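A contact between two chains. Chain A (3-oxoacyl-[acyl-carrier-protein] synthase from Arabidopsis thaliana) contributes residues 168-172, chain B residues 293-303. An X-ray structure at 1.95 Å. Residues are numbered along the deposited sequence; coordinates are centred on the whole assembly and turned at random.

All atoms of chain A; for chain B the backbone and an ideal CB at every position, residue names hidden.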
# COMPACT_ATOMS: atom_id res chain seq x y z
N PHE A 168 -7.35 -3.61 18.27
CA PHE A 168 -6.02 -3.00 18.19
C PHE A 168 -6.11 -1.58 17.64
O PHE A 168 -6.52 -1.38 16.49
CB PHE A 168 -5.06 -3.87 17.36
CG PHE A 168 -4.71 -5.19 17.99
CD1 PHE A 168 -4.28 -6.25 17.21
CD2 PHE A 168 -4.82 -5.38 19.37
CE1 PHE A 168 -3.94 -7.48 17.78
CE2 PHE A 168 -4.49 -6.60 19.96
CZ PHE A 168 -4.05 -7.66 19.16
N GLN A 169 -5.72 -0.61 18.46
CA GLN A 169 -5.93 0.81 18.14
C GLN A 169 -4.63 1.59 17.94
O GLN A 169 -4.64 2.83 17.91
CB GLN A 169 -6.81 1.47 19.20
CG GLN A 169 -8.20 0.86 19.31
CD GLN A 169 -8.87 1.15 20.64
OE1 GLN A 169 -9.26 2.28 20.91
NE2 GLN A 169 -9.01 0.12 21.46
N GLY A 170 -3.52 0.87 17.81
CA GLY A 170 -2.26 1.47 17.39
C GLY A 170 -2.30 1.74 15.90
O GLY A 170 -3.37 1.65 15.29
N PRO A 171 -1.15 2.08 15.30
CA PRO A 171 -1.11 2.35 13.85
C PRO A 171 -1.81 1.26 13.03
O PRO A 171 -1.51 0.07 13.18
CB PRO A 171 0.39 2.38 13.54
CG PRO A 171 1.03 2.80 14.81
CD PRO A 171 0.18 2.23 15.92
N ASN A 172 -2.75 1.69 12.19
CA ASN A 172 -3.47 0.82 11.26
C ASN A 172 -2.93 1.14 9.87
O ASN A 172 -3.24 2.18 9.31
CB ASN A 172 -4.98 1.08 11.37
CG ASN A 172 -5.82 0.20 10.44
OD1 ASN A 172 -5.33 -0.35 9.45
ND2 ASN A 172 -7.10 0.08 10.76
N UNK B 293 -15.64 9.04 18.09
CA UNK B 293 -14.46 9.40 17.29
C UNK B 293 -13.14 9.21 18.02
O UNK B 293 -12.21 9.99 17.82
CB UNK B 293 -14.57 10.86 16.84
N UNK B 294 -13.06 8.18 18.85
CA UNK B 294 -11.84 7.87 19.61
C UNK B 294 -10.61 7.73 18.71
O UNK B 294 -9.54 8.23 19.04
CB UNK B 294 -12.04 6.58 20.41
N UNK B 295 -10.78 7.06 17.57
CA UNK B 295 -9.69 6.88 16.62
C UNK B 295 -9.12 8.21 16.15
O UNK B 295 -7.90 8.40 16.15
CB UNK B 295 -10.17 6.07 15.42
N UNK B 296 -10.01 9.12 15.76
CA UNK B 296 -9.63 10.47 15.35
C UNK B 296 -8.92 11.23 16.48
O UNK B 296 -7.91 11.89 16.24
CB UNK B 296 -10.87 11.25 14.90
N UNK B 297 -9.45 11.13 17.69
CA UNK B 297 -8.85 11.75 18.87
C UNK B 297 -7.42 11.25 19.06
O UNK B 297 -6.48 12.04 19.20
CB UNK B 297 -9.69 11.46 20.12
N UNK B 298 -7.26 9.92 19.03
CA UNK B 298 -5.96 9.28 19.19
C UNK B 298 -4.94 9.73 18.15
O UNK B 298 -3.81 10.05 18.50
CB UNK B 298 -6.12 7.76 19.12
N UNK B 299 -5.35 9.79 16.89
CA UNK B 299 -4.47 10.21 15.80
C UNK B 299 -3.99 11.66 15.98
O UNK B 299 -2.80 11.95 15.83
CB UNK B 299 -5.19 10.06 14.46
N UNK B 300 -4.92 12.55 16.33
CA UNK B 300 -4.60 13.96 16.57
C UNK B 300 -3.72 14.13 17.80
O UNK B 300 -2.73 14.87 17.76
CB UNK B 300 -5.88 14.78 16.73
N UNK B 301 -4.08 13.45 18.89
CA UNK B 301 -3.31 13.48 20.13
C UNK B 301 -1.88 12.96 19.93
O UNK B 301 -0.93 13.53 20.47
CB UNK B 301 -4.02 12.65 21.20
N UNK B 302 -1.74 11.90 19.14
CA UNK B 302 -0.43 11.31 18.87
C UNK B 302 0.49 12.24 18.08
O UNK B 302 1.67 12.38 18.42
CB UNK B 302 -0.60 10.00 18.11
N UNK B 303 -0.04 12.89 17.05
CA UNK B 303 0.73 13.87 16.26
C UNK B 303 1.17 15.06 17.11
O UNK B 303 2.26 15.61 16.92
CB UNK B 303 -0.10 14.37 15.07

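Position 293 lies just before a helix, at the N-cap. Its phi and psi are 61° and 35°, and the positive phi by itself favours glycine. An ideal CB would have nothing of chain A within 5.5 Å, so this contact sets no demand. The residue is Gly B293. Its O accepts the backbone hydrogen bond from N of position 297, 3.0 Å away, in the first turn of the helix.

Position 294 has helical angles, and its CA-to-CB bond points toward chain A. The ideal CB is 5.1 Å from Gln A169 OE1, a carbonyl oxygen that can accept a hydrogen bond. A serine hydroxyl would fall short; an asparagine might reach, and longer donors such as lysine, arginine or glutamine would suit. The residue is Lys B294. All four chi angles are t, so the chain is fully extended. It brings NZ alongside Gln A169 OE1, to which it donates a hydrogen bond of 2.8 Å. NZ is also hydrogen-bonded elsewhere in the structure.

Position 295 is the nearest by CA to Gln A169, at 7.3 Å CA to CA. Its CB would point sideways, with no chain A atom within 5.5 Å. Chain A does not restrict the size here, and the visible atoms do not single out one residue. It is Gly B295.

Positions 296 and 297 are out of reach of chain A. Many helix-compatible residues would do. They are Ala B296 and Val B297, the latter with chi1 t.

Position 298 points toward chain A again, one turn after 294. Its ideal CB is 5.3 Å from Gln A169 O, and the Gln A169 side chain lies nearby. A medium-sized apolar residue could pack against that chain; a polar one could seek its oxygens. The residue is Leu B298, with chi1 m and chi2 t. Its CD1 comes to 4.1 Å from Gln A169 OE1, a packing contact without a hydrogen bond.

Positions 299, 300 and 301 are out of reach, and chain A does not restrict them. They are Ala B299, Met B300 and Thr B301. Thr B301 OG1 turns back on its own helix and donates a hydrogen bond to Val B297 O at 2.8 Å.

Position 302 points toward chain A, but from a distance: its ideal CB has no chain A atom within 5.5 Å. Across the space lies the backbone carbonyl of Gln A169, followed by Gly A170. Only a long side chain could bridge this, and a donor at its end would be rewarded. Arginine and lysine are both plausible. The residue is Arg B302. NH1 donates to Gln A169 O at 2.9 Å, with an N-H...acceptor angle of 158°. The oxygen sits at the guanidinium edge, near its plane, as suits such a bond. NH1 also approaches Gly A170 CA at 3.7 Å.

Position 303 is out of reach, and many residues would fit. It is Ala B303.

Chain B 293-303: GKGAVLAMTRA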
# COMPACT_ATOMS: atom_id res chain seq x y z
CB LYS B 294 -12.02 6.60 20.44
CG LYS B 294 -10.89 6.35 21.42
CD LYS B 294 -11.03 5.02 22.12
CE LYS B 294 -9.76 4.72 22.91
NZ LYS B 294 -9.75 3.33 23.46
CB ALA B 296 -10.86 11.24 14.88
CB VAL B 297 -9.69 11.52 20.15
CG1 VAL B 297 -8.94 11.95 21.41
CG2 VAL B 297 -11.02 12.26 20.06
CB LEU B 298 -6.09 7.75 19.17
CG LEU B 298 -6.61 7.08 20.45
CD1 LEU B 298 -6.92 5.62 20.20
CD2 LEU B 298 -5.61 7.23 21.59
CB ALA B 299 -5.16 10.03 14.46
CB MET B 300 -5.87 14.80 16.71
CG MET B 300 -6.58 15.06 15.39
SD MET B 300 -8.02 16.13 15.54
CE MET B 300 -9.25 15.00 16.19
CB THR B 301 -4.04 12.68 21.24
OG1 THR B 301 -5.33 13.28 21.46
CG2 THR B 301 -3.26 12.69 22.54
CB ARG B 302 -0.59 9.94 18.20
CG ARG B 302 -0.88 8.83 19.21
CD ARG B 302 -1.56 7.61 18.61
NE ARG B 302 -1.99 6.70 19.67
CZ ARG B 302 -2.55 5.51 19.47
NH1 ARG B 302 -2.78 5.06 18.25
NH2 ARG B 302 -2.90 4.77 20.52
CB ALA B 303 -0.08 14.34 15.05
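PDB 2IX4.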